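Local coordinates for scaffolding protein (Clostridium cellulolyticum, PDB 1G43) that probably binds crystalline cellulose, as the family IIIa carbohydrate-binding domain of a cellulosomal scaffoldin, at residues G4-Q9 with T153-S158; V8-G13 with M141-I146. All coordinates share one frame; numbering follows the deposited sequence.

Both contacts start from strand 6-11, share Val-8 and Gln-9, and have centres about 11 Å apart. Contact 1 ties the beginning of that strand to the C-terminal segment 153-158; contact 2 ties its later part to the loop 141-146. The two partner segments also touch each other: Tyr-156 OH lies 2.5 Å from Asp-142 OD1, a probable hydrogen bond, and Ser-158 OG is hydrogen-bonded to Gln-144 O at 2.7 Å. Val-8 packs on Tyr-156 in contact 1 and on Ile-146 in contact 2. The bound calcium ion stands apart, about 13 Å from the side chain of Trp-143 in contact 2.

Contact 1: G4-Q9 with T153-S158; sequences GVVSVQ and TLAYGS
Tyr-156 sets CG anti to its backbone N (chi1 175°), which carries the phenol across to Val-8 on the facing strand, where CG2 is anti to the carbonyl carbon and lies with CB against the ring. The contact belongs to the beta-sandwich of this cellulose-binding domain: strand 153-155, outermost in its five-stranded sheet, meets the start of strand 6-11, which pairs with strand 18-30 in the other sheet. Ala-155 and Tyr-156 both face Ala-148 in a classic beta bulge, and the chain turns a corner at Tyr-156.

One face of the Tyr-156 ring lies over Val-8. Val-8 N sits 3.7 Å above the plane of the Tyr-156 ring, over its centre, while Val-8 CB makes a CH-pi contact 3.9 Å from the Tyr-156 centroid and 27° off the ring normal. The closest side-chain atoms are Val-8 CB and Tyr-156 CD2, 3.5 Å apart. Tyr-156 OH is hydrogen-bonded to Asp-142 OD1 of the 141-146 loop.

Toward the N-terminal end the side chains that meet are aliphatic. Val-6 CG2 touches Ala-155 CB at 4.0 Å, and Val-5 CB meets the same methyl, Ala-155 CB, at 4.2 Å. Val-5 and Val-6 also touch Ile-36, and Val-5 and Ala-155 both reach Val-150 of strand 147-150.

One backbone bond fastens the two segments. Gly-4, at positive phi in the turn before the strand, gives its N-H to the carbonyl of the bulge: Gly-4 N to Ala-155 O is 2.7 Å, with 148° at the hydrogen and the donor slightly tilted from the carbonyl plane.

Contact 2: V8-G13 with M141-I146; sequences VQFNNG and MDWQKI
Phe-10 and Met-141 form a single antiparallel bridge, a hydrogen-bonded pair: Phe-10 N to Met-141 O is 2.9 Å, and Met-141 N to Phe-10 O is 2.8 Å. The tight part lies on the buried side. Phe-10 and Trp-143 run side by side, both with CG anti to the backbone N, and Trp-143 CD1 rests over a face of the phenyl ring, 3.7 Å from Phe-10 CD2. The two ring planes are oblique, at 35°. Trp-143 NE1 is hydrogen-bonded to Ser-133 O. Further along, Ile-146 CD1 meets Val-8 CG1 at 3.8 Å.

A water joins the backbones here: it accepts from Trp-143 N at 2.7 Å and also bonds Val-8 O and Trp-143 O. The outer side is looser at Gln-9 CG, 3.9 Å from Met-141 O, and at exposed Asp-142, although Gln-9 CA makes a CA-H...O contact with Met-141 O at 3.4 Å and Met-141 CG passes Phe-10 O.

No helix takes part: strand 6-11 pairs on with strand 18-30, where backbone hydrogen bonds join Gln-9 to Lys-27 and Asn-11 to Arg-25, while Phe-10 and Ile-146 both pack on Tyr-45 of strand 41-47 in the opposing sheet.

Contact 1: G4-Q9 with T153-S158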
loop_
_atom_site.group_PDB
_atom_site.type_symbol
_atom_site.label_atom_id
_atom_site.label_comp_id
_atom_site.label_asym_id
_atom_site.label_seq_id
_atom_site.Cartn_x
_atom_site.Cartn_y
_atom_site.Cartn_z
ATOM N N GLY A 4 4.490 10.230 -11.919
ATOM C CA GLY A 4 3.772 11.367 -11.347
ATOM C C GLY A 4 2.308 11.479 -11.756
ATOM O O GLY A 4 1.715 12.560 -11.734
ATOM N N VAL A 5 1.741 10.346 -12.146
ATOM C CA VAL A 5 0.351 10.252 -12.539
ATOM C C VAL A 5 -0.460 10.345 -11.260
ATOM O O VAL A 5 -1.634 10.723 -11.269
ATOM C CB VAL A 5 0.130 8.916 -13.253
ATOM C CG1 VAL A 5 -1.272 8.379 -12.988
ATOM C CG2 VAL A 5 0.343 9.125 -14.759
ATOM N N VAL A 6 0.180 9.986 -10.150
ATOM C CA VAL A 6 -0.452 10.061 -8.826
ATOM C C VAL A 6 0.577 10.467 -7.784
ATOM O O VAL A 6 1.775 10.305 -7.978
ATOM C CB VAL A 6 -1.090 8.711 -8.400
ATOM C CG1 VAL A 6 -2.063 8.273 -9.451
ATOM C CG2 VAL A 6 -0.027 7.645 -8.175
ATOM N N SER A 7 0.097 11.019 -6.687
ATOM C CA SER A 7 0.947 11.422 -5.584
ATOM C C SER A 7 0.512 10.484 -4.454
ATOM O O SER A 7 -0.666 10.128 -4.382
ATOM C CB SER A 7 0.620 12.873 -5.219
ATOM O OG SER A 7 1.197 13.266 -3.973
ATOM N N VAL A 8 1.413 10.087 -3.564
ATOM C CA VAL A 8 0.979 9.199 -2.474
ATOM C C VAL A 8 1.496 9.537 -1.073
ATOM O O VAL A 8 2.664 9.874 -0.898
ATOM C CB VAL A 8 1.369 7.735 -2.757
ATOM C CG1 VAL A 8 0.910 6.847 -1.577
ATOM C CG2 VAL A 8 0.764 7.272 -4.083
ATOM N N GLN A 9 0.625 9.467 -0.083
ATOM C CA GLN A 9 1.032 9.709 1.288
ATOM C C GLN A 9 0.867 8.422 2.069
ATOM O O GLN A 9 0.043 7.562 1.716
ATOM C CB GLN A 9 0.224 10.826 1.918
ATOM C CG GLN A 9 0.783 12.187 1.609
ATOM C CD GLN A 9 0.048 13.272 2.347
ATOM O OE1 GLN A 9 -1.170 13.441 2.195
ATOM N NE2 GLN A 9 0.767 14.006 3.162
ATOM N N THR A 153 3.332 0.528 -14.712
ATOM C CA THR A 153 4.544 1.338 -14.671
ATOM C C THR A 153 4.563 2.232 -13.422
ATOM O O THR A 153 3.524 2.745 -12.985
ATOM C CB THR A 153 4.704 2.209 -15.953
ATOM O OG1 THR A 153 3.769 3.298 -15.925
ATOM C CG2 THR A 153 4.436 1.367 -17.203
ATOM N N LEU A 154 5.750 2.393 -12.845
ATOM C CA LEU A 154 5.954 3.184 -11.632
ATOM C C LEU A 154 5.464 4.603 -11.786
ATOM O O LEU A 154 5.896 5.308 -12.696
ATOM C CB LEU A 154 7.448 3.201 -11.280
ATOM C CG LEU A 154 7.918 3.822 -9.965
ATOM C CD1 LEU A 154 7.455 3.001 -8.783
ATOM C CD2 LEU A 154 9.438 3.845 -9.978
ATOM N N ALA A 155 4.584 5.032 -10.887
ATOM C CA ALA A 155 4.032 6.377 -10.940
ATOM C C ALA A 155 4.483 7.238 -9.763
ATOM O O ALA A 155 4.456 8.473 -9.842
ATOM C CB ALA A 155 2.507 6.308 -10.992
ATOM N N TYR A 156 4.887 6.580 -8.674
ATOM C CA TYR A 156 5.348 7.258 -7.451
ATOM C C TYR A 156 6.261 6.347 -6.611
ATOM O O TYR A 156 6.096 5.119 -6.587
ATOM C CB TYR A 156 4.157 7.678 -6.596
ATOM C CG TYR A 156 4.532 8.270 -5.248
ATOM C CD1 TYR A 156 4.835 9.631 -5.105
ATOM C CD2 TYR A 156 4.630 7.451 -4.114
ATOM C CE1 TYR A 156 5.236 10.159 -3.862
ATOM C CE2 TYR A 156 5.028 7.962 -2.868
ATOM C CZ TYR A 156 5.330 9.310 -2.748
ATOM O OH TYR A 156 5.734 9.780 -1.516
ATOM N N GLY A 157 7.240 6.959 -5.947
ATOM C CA GLY A 157 8.145 6.212 -5.096
ATOM C C GLY A 157 9.311 5.487 -5.741
ATOM O O GLY A 157 9.777 5.836 -6.825
ATOM N N SER A 158 9.784 4.453 -5.056
ATOM C CA SER A 158 10.913 3.677 -5.535
ATOM C C SER A 158 10.792 2.227 -5.073
ATOM O O SER A 158 9.933 1.910 -4.249
ATOM C CB SER A 158 12.203 4.279 -4.995
ATOM O OG SER A 158 12.015 4.611 -3.631
#

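Contact 2: V8-G13 with M141-I146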
loop_
_atom_site.group_PDB
_atom_site.type_symbol
_atom_site.label_atom_id
_atom_site.label_comp_id
_atom_site.label_asym_id
_atom_site.label_seq_id
_atom_site.Cartn_x
_atom_site.Cartn_y
_atom_site.Cartn_z
ATOM N N VAL A 8 1.413 10.087 -3.564
ATOM C CA VAL A 8 0.979 9.199 -2.474
ATOM C C VAL A 8 1.496 9.537 -1.073
ATOM O O VAL A 8 2.664 9.874 -0.898
ATOM C CB VAL A 8 1.369 7.735 -2.757
ATOM C CG1 VAL A 8 0.910 6.847 -1.577
ATOM C CG2 VAL A 8 0.764 7.272 -4.083
ATOM N N GLN A 9 0.625 9.467 -0.083
ATOM C CA GLN A 9 1.032 9.709 1.288
ATOM C C GLN A 9 0.867 8.422 2.069
ATOM O O GLN A 9 0.043 7.562 1.716
ATOM C CB GLN A 9 0.224 10.826 1.918
ATOM C CG GLN A 9 0.783 12.187 1.609
ATOM C CD GLN A 9 0.048 13.272 2.347
ATOM O OE1 GLN A 9 -1.170 13.441 2.195
ATOM N NE2 GLN A 9 0.767 14.006 3.162
ATOM N N PHE A 10 1.632 8.297 3.148
ATOM C CA PHE A 10 1.644 7.079 3.927
ATOM C C PHE A 10 1.656 7.325 5.436
ATOM O O PHE A 10 2.023 8.399 5.881
ATOM C CB PHE A 10 2.888 6.301 3.489
ATOM C CG PHE A 10 3.213 5.112 4.341
ATOM C CD1 PHE A 10 2.745 3.860 4.009
ATOM C CD2 PHE A 10 4.019 5.247 5.451
ATOM C CE1 PHE A 10 3.081 2.729 4.781
ATOM C CE2 PHE A 10 4.357 4.149 6.222
ATOM C CZ PHE A 10 3.889 2.884 5.890
ATOM N N ASN A 11 1.230 6.323 6.208
ATOM C CA ASN A 11 1.233 6.370 7.678
ATOM C C ASN A 11 0.951 4.955 8.174
ATOM O O ASN A 11 0.356 4.158 7.449
ATOM C CB ASN A 11 0.197 7.400 8.229
ATOM C CG ASN A 11 -1.115 6.767 8.767
ATOM O OD1 ASN A 11 -1.115 5.944 9.693
ATOM N ND2 ASN A 11 -2.248 7.192 8.199
ATOM N N ASN A 12 1.437 4.617 9.362
ATOM C CA ASN A 12 1.175 3.309 9.952
ATOM C C ASN A 12 0.805 3.497 11.430
ATOM O O ASN A 12 1.073 2.641 12.270
ATOM C CB ASN A 12 2.392 2.378 9.824
ATOM C CG ASN A 12 3.665 3.022 10.313
ATOM O OD1 ASN A 12 3.634 3.993 11.080
ATOM N ND2 ASN A 12 4.799 2.483 9.881
ATOM N N GLY A 13 0.180 4.624 11.746
ATOM C CA GLY A 13 -0.208 4.886 13.125
ATOM C C GLY A 13 0.957 4.675 14.072
ATOM O O GLY A 13 0.786 4.180 15.195
ATOM N N MET A 141 2.305 11.207 5.514
ATOM C CA MET A 141 3.480 11.956 5.121
ATOM C C MET A 141 3.997 11.433 3.774
ATOM O O MET A 141 3.665 10.327 3.366
ATOM C CB MET A 141 4.563 11.810 6.182
ATOM C CG MET A 141 5.119 10.397 6.301
ATOM S SD MET A 141 6.365 10.379 7.606
ATOM C CE MET A 141 7.640 9.355 6.893
ATOM N N ASP A 142 4.818 12.224 3.094
ATOM C CA ASP A 142 5.388 11.816 1.813
ATOM C C ASP A 142 6.495 10.837 2.143
ATOM O O ASP A 142 7.534 11.243 2.654
ATOM C CB ASP A 142 5.999 13.016 1.094
ATOM C CG ASP A 142 6.612 12.643 -0.255
ATOM O OD1 ASP A 142 5.870 12.259 -1.200
ATOM O OD2 ASP A 142 7.853 12.736 -0.372
ATOM N N TRP A 143 6.278 9.560 1.873
ATOM C CA TRP A 143 7.274 8.546 2.172
ATOM C C TRP A 143 7.550 7.838 0.846
ATOM O O TRP A 143 6.711 7.128 0.286
ATOM C CB TRP A 143 6.727 7.599 3.256
ATOM C CG TRP A 143 7.588 6.402 3.612
ATOM C CD1 TRP A 143 7.220 5.094 3.543
ATOM C CD2 TRP A 143 8.940 6.410 4.120
ATOM N NE1 TRP A 143 8.249 4.286 3.972
ATOM C CE2 TRP A 143 9.314 5.065 4.329
ATOM C CE3 TRP A 143 9.863 7.422 4.418
ATOM C CZ2 TRP A 143 10.573 4.701 4.817
ATOM C CZ3 TRP A 143 11.126 7.063 4.903
ATOM C CH2 TRP A 143 11.468 5.717 5.095
ATOM N N GLN A 144 8.759 8.062 0.359
ATOM C CA GLN A 144 9.234 7.533 -0.910
ATOM C C GLN A 144 9.650 6.066 -0.921
ATOM O O GLN A 144 10.080 5.547 -1.968
ATOM C CB GLN A 144 10.419 8.377 -1.356
ATOM C CG GLN A 144 10.601 8.406 -2.832
ATOM C CD GLN A 144 9.818 9.526 -3.470
ATOM O OE1 GLN A 144 9.123 10.313 -2.773
ATOM N NE2 GLN A 144 9.917 9.622 -4.803
ATOM N N LYS A 145 9.552 5.396 0.225
ATOM C CA LYS A 145 9.943 3.990 0.280
ATOM C C LYS A 145 8.800 2.992 -0.004
ATOM O O LYS A 145 8.920 1.781 0.232
ATOM C CB LYS A 145 10.612 3.656 1.618
ATOM C CG LYS A 145 12.008 4.234 1.823
ATOM C CD LYS A 145 12.929 3.845 0.702
ATOM C CE LYS A 145 14.396 3.877 1.128
ATOM N NZ LYS A 145 14.693 2.728 2.041
ATOM N N ILE A 146 7.683 3.500 -0.502
ATOM C CA ILE A 146 6.597 2.615 -0.882
ATOM C C ILE A 146 6.356 2.943 -2.344
ATOM O O ILE A 146 6.742 4.019 -2.814
ATOM C CB ILE A 146 5.338 2.820 -0.019
ATOM C CG1 ILE A 146 5.099 4.296 0.268
ATOM C CG2 ILE A 146 5.470 2.009 1.269
ATOM C CD1 ILE A 146 4.102 4.932 -0.670
HETATM O O HOH W 1 4.266 8.150 0.789
#